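Molybdopterin-guanine dinucleotide biosynthesis protein B (Bacillus subtilis subsp. spizizenii, PDB 4OYH) probably binds GTP and hydrolyses it weakly, and may act as an adapter in the making and use of the molybdopterin guanine dinucleotide cofactor. Local coordinates at residues Gly22-Ile27 and Leu107-Lys112; Glu28-Lys33 and Leu166-Leu171; Gly38-Cys43 and Leu101-Leu106. The protein carries 2 engineered substitutions. All blocks are in the same frame, centred on the assembly; numbering follows the deposited sequence.

Contact 1: Gly22-Ile27 and Leu107-Lys112. With SO4 (sulfate ion), chain F; SO4 (sulfate ion), chain G.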
ATOM      1  N   GLY A  22     -14.797  20.288  -6.334  1.00 29.20           N
ATOM      2  CA  GLY A  22     -15.511  19.669  -5.237  1.00 35.99           C
ATOM      3  C   GLY A  22     -15.414  18.150  -5.251  1.00 34.81           C
ATOM      4  O   GLY A  22     -16.239  17.478  -4.630  1.00 34.14           O
ATOM      5  N   LYS A  23     -14.414  17.591  -5.935  1.00 37.34           N
ATOM      6  CA  LYS A  23     -14.359  16.128  -6.070  1.00 48.80           C
ATOM      7  C   LYS A  23     -14.176  15.457  -4.717  1.00 43.21           C
ATOM      8  O   LYS A  23     -14.926  14.545  -4.402  1.00 34.64           O
ATOM      9  CB  LYS A  23     -13.248  15.670  -7.008  1.00 47.73           C
ATOM     10  CG  LYS A  23     -13.501  15.930  -8.480  1.00 38.54           C
ATOM     11  CD  LYS A  23     -12.352  15.422  -9.339  1.00 31.16           C
ATOM     12  CE  LYS A  23     -11.071  16.225  -9.110  1.00 36.05           C
ATOM     13  NZ  LYS A  23      -9.876  15.418  -9.399  1.00 50.70           N
ATOM     14  N   THR A  24     -13.216  15.895  -3.897  1.00 36.70           N
ATOM     15  CA  THR A  24     -12.927  15.108  -2.681  1.00 35.59           C
ATOM     16  C   THR A  24     -14.004  15.295  -1.601  1.00 32.23           C
ATOM     17  O   THR A  24     -14.253  14.381  -0.811  1.00 39.22           O
ATOM     18  CB  THR A  24     -11.505  15.374  -2.089  1.00 56.21           C
ATOM     19  OG1 THR A  24     -11.599  15.925  -0.778  1.00 55.71           O
ATOM     20  CG2 THR A  24     -10.662  16.249  -2.969  1.00 41.83           C
ATOM     21  N   THR A  25     -14.721  16.411  -1.616  1.00 33.26           N
ATOM     22  CA  THR A  25     -15.885  16.559  -0.736  1.00 40.05           C
ATOM     23  C   THR A  25     -16.992  15.620  -1.145  1.00 32.89           C
ATOM     24  O   THR A  25     -17.568  14.956  -0.328  1.00 35.74           O
ATOM     25  CB  THR A  25     -16.420  17.999  -0.726  1.00 40.44           C
ATOM     26  OG1 THR A  25     -15.784  18.709   0.335  1.00 48.00           O
ATOM     27  CG2 THR A  25     -17.899  18.045  -0.470  1.00 46.84           C
ATOM     28  N   PHE A  26     -17.317  15.600  -2.419  1.00 27.22           N
ATOM     29  CA  PHE A  26     -18.274  14.642  -2.908  1.00 36.24           C
ATOM     30  C   PHE A  26     -17.918  13.196  -2.504  1.00 31.35           C
ATOM     31  O   PHE A  26     -18.738  12.496  -1.919  1.00 27.63           O
ATOM     32  CB  PHE A  26     -18.371  14.778  -4.420  1.00 28.22           C
ATOM     33  CG  PHE A  26     -19.460  14.013  -5.002  1.00 32.49           C
ATOM     34  CD1 PHE A  26     -20.725  14.113  -4.495  1.00 29.14           C
ATOM     35  CD2 PHE A  26     -19.220  13.155  -6.076  1.00 46.02           C
ATOM     36  CE1 PHE A  26     -21.755  13.358  -5.045  1.00 40.79           C
ATOM     37  CE2 PHE A  26     -20.229  12.430  -6.632  1.00 26.40           C
ATOM     38  CZ  PHE A  26     -21.497  12.520  -6.127  1.00 38.34           C
ATOM     39  N   ILE A  27     -16.684  12.782  -2.782  1.00 29.17           N
ATOM     40  CA  ILE A  27     -16.177  11.466  -2.394  1.00 33.88           C
ATOM     41  C   ILE A  27     -16.295  11.232  -0.894  1.00 33.26           C
ATOM     42  O   ILE A  27     -16.728  10.173  -0.443  1.00 34.46           O
ATOM     43  CB  ILE A  27     -14.706  11.292  -2.880  1.00 36.34           C
ATOM     44  CG1 ILE A  27     -14.702  10.841  -4.361  1.00 41.66           C
ATOM     45  CG2 ILE A  27     -13.943  10.240  -2.072  1.00 43.14           C
ATOM     46  CD1 ILE A  27     -13.659  11.537  -5.224  1.00 34.61           C
ATOM     47  N   LEU A 107     -14.668   3.085  -5.520  1.00 32.47           N
ATOM     48  CA  LEU A 107     -14.793   4.496  -5.860  1.00 34.00           C
ATOM     49  C   LEU A 107     -13.464   4.968  -6.403  1.00 27.88           C
ATOM     50  O   LEU A 107     -12.444   4.839  -5.732  1.00 25.50           O
ATOM     51  CB  LEU A 107     -15.156   5.342  -4.630  1.00 29.00           C
ATOM     52  CG  LEU A 107     -16.299   6.359  -4.643  1.00 31.79           C
ATOM     53  CD1 LEU A 107     -16.062   7.424  -3.616  1.00 23.75           C
ATOM     54  CD2 LEU A 107     -16.521   6.967  -5.963  1.00 29.89           C
ATOM     55  N   ILE A 108     -13.462   5.502  -7.618  1.00 25.46           N
ATOM     56  CA  ILE A 108     -12.219   6.028  -8.199  1.00 25.97           C
ATOM     57  C   ILE A 108     -12.327   7.549  -8.401  1.00 26.48           C
ATOM     58  O   ILE A 108     -13.308   8.022  -8.985  1.00 26.39           O
ATOM     59  CB  ILE A 108     -11.907   5.372  -9.542  1.00 31.50           C
ATOM     60  CG1 ILE A 108     -11.983   3.840  -9.409  1.00 28.09           C
ATOM     61  CG2 ILE A 108     -10.584   5.893 -10.042  1.00 24.95           C
ATOM     62  CD1 ILE A 108     -11.280   3.078 -10.474  1.00 36.66           C
ATOM     63  N   GLU A 109     -11.348   8.309  -7.908  1.00 22.12           N
ATOM     64  CA  GLU A 109     -11.186   9.707  -8.314  1.00 25.47           C
ATOM     65  C   GLU A 109     -10.224   9.756  -9.523  1.00 21.17           C
ATOM     66  O   GLU A 109      -9.081   9.327  -9.407  1.00 25.56           O
ATOM     67  CB  GLU A 109     -10.672  10.547  -7.135  1.00 47.43           C
ATOM     68  CG  GLU A 109     -10.164  11.959  -7.472  1.00 67.68           C
ATOM     69  CD  GLU A 109      -9.842  12.803  -6.217  1.00 66.97           C
ATOM     70  OE1 GLU A 109      -9.137  13.822  -6.347  1.00 70.26           O
ATOM     71  OE2 GLU A 109     -10.296  12.465  -5.108  1.00 71.76           O
ATOM     72  N   GLY A 110     -10.669  10.273 -10.681  1.00 22.30           N
ATOM     73  CA  GLY A 110      -9.788  10.344 -11.877  1.00 34.30           C
ATOM     74  C   GLY A 110      -9.858   9.180 -12.896  1.00 34.55           C
ATOM     75  O   GLY A 110     -10.900   8.546 -12.958  1.00 25.69           O
ATOM     76  N   PHE A 111      -8.766   8.864 -13.608  1.00 31.01           N
ATOM     77  CA  PHE A 111      -8.731   8.009 -14.838  1.00 28.47           C
ATOM     78  C   PHE A 111      -9.913   8.245 -15.734  1.00 31.84           C
ATOM     79  O   PHE A 111     -10.642   7.269 -16.063  1.00 26.01           O
ATOM     80  CB  PHE A 111      -8.700   6.487 -14.563  1.00 27.81           C
ATOM     81  CG  PHE A 111      -7.603   6.077 -13.630  1.00 31.60           C
ATOM     82  CD1 PHE A 111      -6.307   5.715 -14.122  1.00 40.11           C
ATOM     83  CD2 PHE A 111      -7.826   6.149 -12.286  1.00 41.15           C
ATOM     84  CE1 PHE A 111      -5.233   5.403 -13.193  1.00 36.66           C
ATOM     85  CE2 PHE A 111      -6.837   5.808 -11.288  1.00 28.42           C
ATOM     86  CZ  PHE A 111      -5.535   5.454 -11.756  1.00 31.54           C
ATOM     87  N   LYS A 112     -10.136   9.491 -16.138  1.00 34.06           N
ATOM     88  CA  LYS A 112     -11.210   9.833 -17.117  1.00 42.74           C
ATOM     89  C   LYS A 112     -11.351   8.890 -18.319  1.00 33.09           C
ATOM     90  O   LYS A 112     -12.395   8.823 -18.950  1.00 30.50           O
ATOM     91  CB  LYS A 112     -10.953  11.183 -17.731  1.00 44.69           C
ATOM     92  CG  LYS A 112     -10.705  12.330 -16.749  1.00 78.94           C
ATOM     93  CD  LYS A 112     -10.285  13.562 -17.486  1.00 70.35           C
ATOM     94  CE  LYS A 112      -9.258  13.271 -18.512  1.00 81.67           C
ATOM     95  NZ  LYS A 112      -9.908  13.605 -19.814  1.00 81.83           N
TER
HETATM   96  S   SO4 F 201     -11.166  19.027  -6.065  1.00 48.23           S
HETATM   97  O1  SO4 F 201      -9.852  19.514  -6.498  1.00 51.20           O
HETATM   98  O2  SO4 F 201     -10.929  17.829  -5.285  1.00 42.50           O
HETATM   99  O3  SO4 F 201     -11.933  20.059  -5.374  1.00 46.55           O
HETATM  100  O4  SO4 F 201     -11.990  18.661  -7.216  1.00 61.61           O
HETATM  101  S   SO4 G 202      -7.019  11.674 -15.223  1.00 78.77           S
HETATM  102  O1  SO4 G 202      -5.781  10.986 -15.561  1.00 86.39           O
HETATM  103  O2  SO4 G 202      -7.233  11.706 -13.786  1.00 64.63           O
HETATM  104  O3  SO4 G 202      -6.975  13.047 -15.713  1.00109.59           O
HETATM  105  O4  SO4 G 202      -8.080  10.945 -15.887  1.00 86.34           O

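Contact 2: Glu28-Lys33 and Leu166-Leu171. Engineered in segment 166-171: Leu-166 (natural residue Phe).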
ATOM      1  N   GLU A  28     -15.921  12.238  -0.126  1.00 47.52           N
ATOM      2  CA  GLU A  28     -16.011  12.188   1.324  1.00 40.67           C
ATOM      3  C   GLU A  28     -17.402  11.873   1.797  1.00 37.74           C
ATOM      4  O   GLU A  28     -17.597  10.986   2.623  1.00 38.96           O
ATOM      5  CB  GLU A  28     -15.613  13.524   1.907  1.00 50.26           C
ATOM      6  CG  GLU A  28     -14.298  13.572   2.543  1.00 62.65           C
ATOM      7  CD  GLU A  28     -14.338  14.556   3.680  1.00 84.17           C
ATOM      8  OE1 GLU A  28     -14.687  15.730   3.408  1.00 75.68           O
ATOM      9  OE2 GLU A  28     -14.039  14.151   4.838  1.00 83.51           O
ATOM     10  N   ARG A  29     -18.358  12.658   1.312  1.00 31.71           N
ATOM     11  CA  ARG A  29     -19.767  12.399   1.550  1.00 40.41           C
ATOM     12  C   ARG A  29     -20.168  10.971   1.195  1.00 39.51           C
ATOM     13  O   ARG A  29     -20.839  10.299   1.971  1.00 64.03           O
ATOM     14  CB  ARG A  29     -20.624  13.374   0.773  1.00 40.12           C
ATOM     15  CG  ARG A  29     -21.499  14.244   1.636  1.00 68.72           C
ATOM     16  CD  ARG A  29     -20.685  15.321   2.351  1.00 87.06           C
ATOM     17  NE  ARG A  29     -21.291  16.652   2.239  1.00 92.78           N
ATOM     18  CZ  ARG A  29     -21.545  17.285   1.091  1.00 92.03           C
ATOM     19  NH1 ARG A  29     -21.263  16.727  -0.084  1.00 84.32           N
ATOM     20  NH2 ARG A  29     -22.089  18.492   1.119  1.00 87.23           N
ATOM     21  N   ILE A  30     -19.725  10.480   0.054  1.00 37.14           N
ATOM     22  CA  ILE A  30     -20.025   9.100  -0.328  1.00 34.12           C
ATOM     23  C   ILE A  30     -19.405   8.059   0.587  1.00 38.16           C
ATOM     24  O   ILE A  30     -20.032   7.046   0.904  1.00 28.66           O
ATOM     25  CB  ILE A  30     -19.531   8.796  -1.719  1.00 35.58           C
ATOM     26  CG1 ILE A  30     -20.210   9.720  -2.741  1.00 36.61           C
ATOM     27  CG2 ILE A  30     -19.732   7.302  -2.037  1.00 27.94           C
ATOM     28  CD1 ILE A  30     -19.448   9.789  -4.065  1.00 39.65           C
ATOM     29  N   LEU A  31     -18.146   8.254   0.957  1.00 30.34           N
ATOM     30  CA  LEU A  31     -17.499   7.264   1.802  1.00 32.42           C
ATOM     31  C   LEU A  31     -18.094   7.222   3.221  1.00 40.61           C
ATOM     32  O   LEU A  31     -18.288   6.133   3.776  1.00 37.07           O
ATOM     33  CB  LEU A  31     -16.007   7.511   1.869  1.00 31.40           C
ATOM     34  CG  LEU A  31     -15.273   7.312   0.551  1.00 38.53           C
ATOM     35  CD1 LEU A  31     -13.811   7.746   0.673  1.00 26.57           C
ATOM     36  CD2 LEU A  31     -15.376   5.855   0.094  1.00 34.85           C
ATOM     37  N   GLU A  32     -18.407   8.390   3.780  1.00 37.08           N
ATOM     38  CA  GLU A  32     -19.031   8.485   5.104  1.00 47.53           C
ATOM     39  C   GLU A  32     -20.317   7.669   5.077  1.00 55.68           C
ATOM     40  O   GLU A  32     -20.519   6.771   5.890  1.00 51.16           O
ATOM     41  CB  GLU A  32     -19.310   9.954   5.492  1.00 60.30           C
ATOM     42  CG  GLU A  32     -18.033  10.792   5.830  1.00 70.59           C
ATOM     43  CD  GLU A  32     -18.131  12.307   5.517  1.00 77.30           C
ATOM     44  OE1 GLU A  32     -17.178  13.058   5.835  1.00 81.31           O
ATOM     45  OE2 GLU A  32     -19.146  12.754   4.949  1.00 86.53           O
ATOM     46  N   LYS A  33     -21.164   7.935   4.094  1.00 52.34           N
ATOM     47  CA  LYS A  33     -22.420   7.223   4.027  1.00 51.18           C
ATOM     48  C   LYS A  33     -22.245   5.729   3.734  1.00 46.10           C
ATOM     49  O   LYS A  33     -23.098   4.950   4.114  1.00 51.30           O
ATOM     50  CB  LYS A  33     -23.350   7.856   2.994  1.00 56.20           C
ATOM     51  CG  LYS A  33     -24.817   7.608   3.314  1.00 69.12           C
ATOM     52  CD  LYS A  33     -25.742   8.659   2.711  1.00 72.66           C
ATOM     53  CE  LYS A  33     -27.195   8.444   3.148  1.00 71.19           C
ATOM     54  NZ  LYS A  33     -28.200   9.157   2.284  1.00 78.09           N
ATOM     55  N   LEU A 166     -27.237   8.305  -5.498  1.00 38.94           N
ATOM     56  CA  LEU A 166     -27.192   7.721  -6.814  1.00 42.74           C
ATOM     57  C   LEU A 166     -25.899   6.939  -6.920  1.00 34.08           C
ATOM     58  O   LEU A 166     -25.868   5.870  -7.494  1.00 33.27           O
ATOM     59  CB  LEU A 166     -27.311   8.796  -7.909  1.00 32.89           C
ATOM     60  CG  LEU A 166     -27.197   8.334  -9.363  1.00 28.76           C
ATOM     61  CD1 LEU A 166     -27.854   9.307 -10.277  1.00 37.00           C
ATOM     62  CD2 LEU A 166     -25.763   8.213  -9.830  1.00 31.76           C
ATOM     63  N   VAL A 167     -24.824   7.436  -6.347  1.00 34.20           N
ATOM     64  CA  VAL A 167     -23.572   6.723  -6.522  1.00 37.10           C
ATOM     65  C   VAL A 167     -23.586   5.428  -5.725  1.00 31.61           C
ATOM     66  O   VAL A 167     -23.093   4.404  -6.179  1.00 31.29           O
ATOM     67  CB  VAL A 167     -22.367   7.574  -6.115  1.00 29.43           C
ATOM     68  CG1 VAL A 167     -21.089   6.748  -6.198  1.00 28.06           C
ATOM     69  CG2 VAL A 167     -22.243   8.776  -7.003  1.00 30.14           C
ATOM     70  N   LEU A 168     -24.192   5.473  -4.550  1.00 36.52           N
ATOM     71  CA  LEU A 168     -24.186   4.332  -3.658  1.00 32.35           C
ATOM     72  C   LEU A 168     -25.051   3.222  -4.183  1.00 35.25           C
ATOM     73  O   LEU A 168     -24.765   2.028  -3.988  1.00 42.58           O
ATOM     74  CB  LEU A 168     -24.641   4.757  -2.265  1.00 42.51           C
ATOM     75  CG  LEU A 168     -23.575   5.555  -1.516  1.00 36.89           C
ATOM     76  CD1 LEU A 168     -24.173   6.438  -0.447  1.00 64.52           C
ATOM     77  CD2 LEU A 168     -22.619   4.608  -0.903  1.00 38.43           C
ATOM     78  N   SER A 169     -26.098   3.587  -4.889  1.00 30.82           N
ATOM     79  CA  SER A 169     -26.990   2.566  -5.398  1.00 41.98           C
ATOM     80  C   SER A 169     -26.249   1.834  -6.502  1.00 42.89           C
ATOM     81  O   SER A 169     -26.441   0.622  -6.669  1.00 42.19           O
ATOM     82  CB  SER A 169     -28.331   3.160  -5.886  1.00 45.60           C
ATOM     83  OG  SER A 169     -28.264   3.580  -7.241  1.00 62.02           O
ATOM     84  N   GLN A 170     -25.375   2.538  -7.228  1.00 37.03           N
ATOM     85  CA  GLN A 170     -24.649   1.885  -8.321  1.00 37.30           C
ATOM     86  C   GLN A 170     -23.541   1.046  -7.731  1.00 39.15           C
ATOM     87  O   GLN A 170     -23.170   0.028  -8.289  1.00 40.92           O
ATOM     88  CB  GLN A 170     -24.057   2.891  -9.318  1.00 45.98           C
ATOM     89  CG  GLN A 170     -25.039   3.918  -9.889  1.00 43.39           C
ATOM     90  CD  GLN A 170     -26.227   3.287 -10.541  1.00 43.08           C
ATOM     91  OE1 GLN A 170     -26.115   2.612 -11.558  1.00 35.12           O
ATOM     92  NE2 GLN A 170     -27.375   3.492  -9.955  1.00 43.91           N
ATOM     93  N   LEU A 171     -22.989   1.476  -6.603  1.00 29.85           N
ATOM     94  CA  LEU A 171     -21.983   0.643  -5.950  1.00 32.26           C
ATOM     95  C   LEU A 171     -22.630  -0.579  -5.278  1.00 40.85           C
ATOM     96  O   LEU A 171     -21.924  -1.529  -4.980  1.00 31.25           O
ATOM     97  CB  LEU A 171     -21.185   1.459  -4.952  1.00 29.78           C
ATOM     98  CG  LEU A 171     -20.426   2.671  -5.548  1.00 30.55           C
ATOM     99  CD1 LEU A 171     -19.827   3.514  -4.449  1.00 28.30           C
ATOM    100  CD2 LEU A 171     -19.357   2.228  -6.517  1.00 27.25           C
TER

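Contact 3: Gly38-Cys43 and Leu101-Leu106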
ATOM      1  N   GLY A  38     -22.433  -0.261   6.271  1.00 56.42           N
ATOM      2  CA  GLY A  38     -21.499  -1.373   6.320  1.00 58.39           C
ATOM      3  C   GLY A  38     -20.965  -1.809   4.972  1.00 59.76           C
ATOM      4  O   GLY A  38     -20.316  -2.850   4.847  1.00 66.57           O
ATOM      5  N   LEU A  39     -21.233  -0.997   3.959  1.00 62.03           N
ATOM      6  CA  LEU A  39     -20.758  -1.256   2.621  1.00 57.92           C
ATOM      7  C   LEU A  39     -19.231  -1.273   2.653  1.00 57.40           C
ATOM      8  O   LEU A  39     -18.614  -0.492   3.373  1.00 60.29           O
ATOM      9  CB  LEU A  39     -21.309  -0.201   1.668  1.00 60.07           C
ATOM     10  CG  LEU A  39     -20.835  -0.278   0.221  1.00 63.31           C
ATOM     11  CD1 LEU A  39     -21.320  -1.547  -0.478  1.00 66.39           C
ATOM     12  CD2 LEU A  39     -21.286   0.969  -0.514  1.00 54.31           C
ATOM     13  N   ASN A  40     -18.626  -2.190   1.906  1.00 57.60           N
ATOM     14  CA  ASN A  40     -17.176  -2.417   1.985  1.00 59.61           C
ATOM     15  C   ASN A  40     -16.489  -1.967   0.675  1.00 55.01           C
ATOM     16  O   ASN A  40     -16.338  -2.707  -0.313  1.00 44.20           O
ATOM     17  CB  ASN A  40     -16.917  -3.889   2.328  1.00 62.69           C
ATOM     18  CG  ASN A  40     -15.494  -4.314   2.113  1.00 59.71           C
ATOM     19  OD1 ASN A  40     -14.556  -3.512   2.171  1.00 65.47           O
ATOM     20  ND2 ASN A  40     -15.320  -5.603   1.858  1.00 69.28           N
ATOM     21  N   LEU A  41     -16.073  -0.716   0.697  1.00 33.98           N
ATOM     22  CA  LEU A  41     -15.815   0.016  -0.510  1.00 40.35           C
ATOM     23  C   LEU A  41     -14.423   0.634  -0.447  1.00 33.88           C
ATOM     24  O   LEU A  41     -14.052   1.216   0.556  1.00 37.86           O
ATOM     25  CB  LEU A  41     -16.912   1.062  -0.692  1.00 36.96           C
ATOM     26  CG  LEU A  41     -16.695   2.272  -1.617  1.00 33.21           C
ATOM     27  CD1 LEU A  41     -16.827   1.959  -3.099  1.00 23.99           C
ATOM     28  CD2 LEU A  41     -17.692   3.274  -1.219  1.00 30.45           C
ATOM     29  N   GLY A  42     -13.660   0.451  -1.517  1.00 29.58           N
ATOM     30  CA  GLY A  42     -12.320   0.975  -1.621  1.00 26.92           C
ATOM     31  C   GLY A  42     -12.338   2.336  -2.293  1.00 26.10           C
ATOM     32  O   GLY A  42     -13.327   2.752  -2.845  1.00 29.00           O
ATOM     33  N   CYS A  43     -11.216   3.019  -2.242  1.00 21.99           N
ATOM     34  CA  CYS A  43     -11.068   4.323  -2.836  1.00 22.03           C
ATOM     35  C   CYS A  43      -9.708   4.426  -3.507  1.00 13.71           C
ATOM     36  O   CYS A  43      -8.675   3.986  -2.978  1.00 17.84           O
ATOM     37  CB  CYS A  43     -11.237   5.436  -1.787  1.00 24.89           C
ATOM     38  SG  CYS A  43     -11.785   6.955  -2.560  1.00 49.94           S
ATOM     39  N   LEU A 101      -7.499  -7.659  -2.037  1.00 37.51           N
ATOM     40  CA  LEU A 101      -7.672  -7.214  -0.648  1.00 32.79           C
ATOM     41  C   LEU A 101      -9.143  -7.306  -0.259  1.00 30.43           C
ATOM     42  O   LEU A 101      -9.535  -6.832   0.769  1.00 28.92           O
ATOM     43  CB  LEU A 101      -7.171  -5.785  -0.483  1.00 31.43           C
ATOM     44  CG  LEU A 101      -5.721  -5.416  -0.158  1.00 37.62           C
ATOM     45  CD1 LEU A 101      -4.793  -6.566  -0.031  1.00 41.78           C
ATOM     46  CD2 LEU A 101      -5.235  -4.454  -1.199  1.00 38.03           C
ATOM     47  N   GLU A 102      -9.960  -7.871  -1.146  1.00 33.39           N
ATOM     48  CA  GLU A 102     -11.318  -8.286  -0.818  1.00 40.14           C
ATOM     49  C   GLU A 102     -12.253  -7.143  -0.455  1.00 46.80           C
ATOM     50  O   GLU A 102     -12.979  -7.234   0.530  1.00 53.47           O
ATOM     51  CB  GLU A 102     -11.292  -9.302   0.325  1.00 33.28           C
ATOM     52  CG  GLU A 102     -10.441 -10.541   0.025  1.00 42.97           C
ATOM     53  CD  GLU A 102     -10.571 -11.612   1.115  1.00 67.44           C
ATOM     54  OE1 GLU A 102     -11.319 -11.360   2.100  1.00 64.97           O
ATOM     55  OE2 GLU A 102      -9.925 -12.690   0.992  1.00 58.10           O
ATOM     56  N   THR A 103     -12.264  -6.094  -1.274  1.00 41.42           N
ATOM     57  CA  THR A 103     -13.257  -5.033  -1.140  1.00 47.90           C
ATOM     58  C   THR A 103     -14.498  -5.457  -1.921  1.00 39.23           C
ATOM     59  O   THR A 103     -14.385  -6.269  -2.815  1.00 37.11           O
ATOM     60  CB  THR A 103     -12.720  -3.660  -1.670  1.00 51.37           C
ATOM     61  OG1 THR A 103     -12.316  -3.797  -3.032  1.00 50.74           O
ATOM     62  CG2 THR A 103     -11.512  -3.171  -0.856  1.00 36.85           C
ATOM     63  N   ASP A 104     -15.666  -4.905  -1.602  1.00 38.45           N
ATOM     64  CA  ASP A 104     -16.910  -5.202  -2.351  1.00 43.04           C
ATOM     65  C   ASP A 104     -17.031  -4.428  -3.662  1.00 41.64           C
ATOM     66  O   ASP A 104     -17.750  -4.817  -4.567  1.00 37.19           O
ATOM     67  CB  ASP A 104     -18.170  -4.843  -1.540  1.00 49.99           C
ATOM     68  CG  ASP A 104     -18.374  -5.702  -0.299  1.00 78.37           C
ATOM     69  OD1 ASP A 104     -17.797  -6.824  -0.223  1.00 76.39           O
ATOM     70  OD2 ASP A 104     -19.155  -5.241   0.586  1.00 70.23           O
ATOM     71  N   CYS A 105     -16.383  -3.277  -3.719  1.00 35.69           N
ATOM     72  CA  CYS A 105     -16.622  -2.325  -4.787  1.00 44.31           C
ATOM     73  C   CYS A 105     -15.597  -1.197  -4.724  1.00 32.49           C
ATOM     74  O   CYS A 105     -14.735  -1.189  -3.848  1.00 32.89           O
ATOM     75  CB  CYS A 105     -18.040  -1.774  -4.695  1.00 41.07           C
ATOM     76  SG  CYS A 105     -18.460  -1.115  -3.077  1.00 35.38           S
ATOM     77  N   LEU A 106     -15.667  -0.261  -5.660  1.00 33.38           N
ATOM     78  CA  LEU A 106     -14.591   0.720  -5.759  1.00 30.27           C
ATOM     79  C   LEU A 106     -15.040   2.073  -6.296  1.00 31.82           C
ATOM     80  O   LEU A 106     -15.719   2.184  -7.330  1.00 27.72           O
ATOM     81  CB  LEU A 106     -13.467   0.135  -6.601  1.00 29.12           C
ATOM     82  CG  LEU A 106     -12.292   1.065  -6.928  1.00 38.95           C
ATOM     83  CD1 LEU A 106     -11.494   1.482  -5.647  1.00 27.91           C
ATOM     84  CD2 LEU A 106     -11.421   0.395  -7.939  1.00 29.69           C
TER

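Contact 1: Gly22-Ile27 and Leu107-Lys112
Lys-23 opens the helix that follows the probable phosphate-binding loop, and its side chain runs from a sulfate to Glu-109. Lys-23 CB lies 3.3 Å from O4 of the chain F sulfate, CG stays beside the same oxygen and CD swings a little farther from it. The chain then bends at chi3 (-68°), which brings Lys-23 CE back to O4 at 3.2 Å. Lys-23 NZ ends 3.5 Å from Glu-109 OE1, a long salt bridge. Glu-109 comes up from the strand with CG anti to its backbone N and crosses the lysine at about a right angle. Its other oxygen, OE2, lies against CD1 of Ile-27. Two residues earlier on the strand, Leu-107 puts CD1 3.8 Å from both CG1 and CG2 of Ile-27. The amides of Gly-22 and Lys-23 bond to the sulfate, with Lys-23 N to O4 at 2.9 Å. This is the pattern of a P-loop (Walker A), so the ion probably marks a phosphate site of GTP. Helix 23-27 runs nearly antiparallel to strand 107-109, at 170°. It packs on the parallel sheet, where Lys-23 and Ile-27 also touch Val-15 of strand 12-16 and Ile-27 touches Cys-43 of strand 41-46.

Contact 2: Glu28-Lys33 and Leu166-Leu171
Ile-30 and Leu-168 slide past each other in opposite directions where the two helices come nearest. The short helical segments cross at -54°, with 10.3 Å between their axes. Ile-30 holds CG2 anti to its backbone N and CG1 beside it, so its two branches reach different partners. Ile-30 CG2 lies 4.1 Å from Leu-168 CD2. Ile-30 CD1, at the end of the other branch, stands at about a right angle to Val-167 and reaches both methyls of Val-167, with Val-167 CG1 at 4.1 Å. Leu-171 adds only a loose touch at the side of Ile-30 CG2.

Leu-168 has CG anti to its carbonyl carbon (chi1 -74°), and its two methyls part. Leu-168 CD2 goes to Ile-30 and also lies 4.0 Å from the backbone O of Ile-30. CD1 goes to Lys-33 and crosses its chain obliquely. Leu-168 CD1 is 3.8 Å from Lys-33 CB and stays close to CG and CD. Lys-33 is extended beyond CG, so its carbon chain runs past this methyl while the amine leads away. An alanine in place of Leu-168 would remove both methyls and would probably loosen the grip on Ile-30 and uncover the carbon chain of Lys-33.

Helix 23-35 and helix 161-171 pack here side by side over one face of the sheet. Val-167 and Leu-171 also touch Val-13 of strand 12-16, and Val-167 meets Phe-26. The contact between the segments is almost wholly apolar. Shape and burial hold it rather than directed bonds. The lysine adds its carbons to this surface, and its charge is paired outside the two segments, in a salt bridge with Asp-165 of the same helix as Leu-168.

Contact 3: Gly38-Cys43 and Leu101-Leu106
The amide of Asn-40 and the carboxylate of Asp-104 stand with their planes 65° apart, and the two side chains cross at about a right angle. ND2 of Asn-40 points to the backbone O of Glu-102 at 3.1 Å. That oxygen lies nearly in the amide plane, and the N-H meets one of its lone pairs. Asp-104 brings OD2 to 3.1 Å from Asn-40 CB, and the same oxygen takes a weak bond from Asn-40 N. The backbone O of Asn-40 receives Asp-104 N at 2.6 Å, in the carbonyl plane, and a weak bond from Cys-105 N. Further along, the strands pair in parallel. Gly-42 N gives an almost straight bond (178°) to Cys-105 O at 3.0 Å, from above the carbonyl plane. Cys-105 SG sits against Leu-41, 3.5 Å from its CD1, with Leu-39 CD1 also beside it. Leu-106 lays CD1 against the backbone of Gly-42, where a side chain on the glycine would crowd it. Glu-102, Thr-103 and Asp-104 are likely GTP-binding residues, as in a close relative. The bonds to and from Asn-40 would probably help to steady this loop. Past this loop backbone pairing takes over, with Cys-105, Leu-39 and Leu-41 packing beside it.

All three contacts belong to one P-loop NTPase-like fold, built on a parallel sheet. Contacts 1 and 2 share helix 23-35, and their centres lie about 11 Å apart. Contacts 1 and 3 share strand 105-109, with centres about 16 Å apart. Contacts 2 and 3 have centres about 11 Å apart. Along the chain, contact 3 is nested inside the loops closed by contacts 1 and 2, whose segments alternate. Leu-107 packs on Ile-30 and Leu-31, and Leu-41 meets Leu-171, so one apolar layer joins them. Helix 23-35 leads to strand 41-46, next to strand 105-109, so the probable phosphate loop and the other likely GTP-binding loop are tied to one sheet. Each contact also reaches the second subunit.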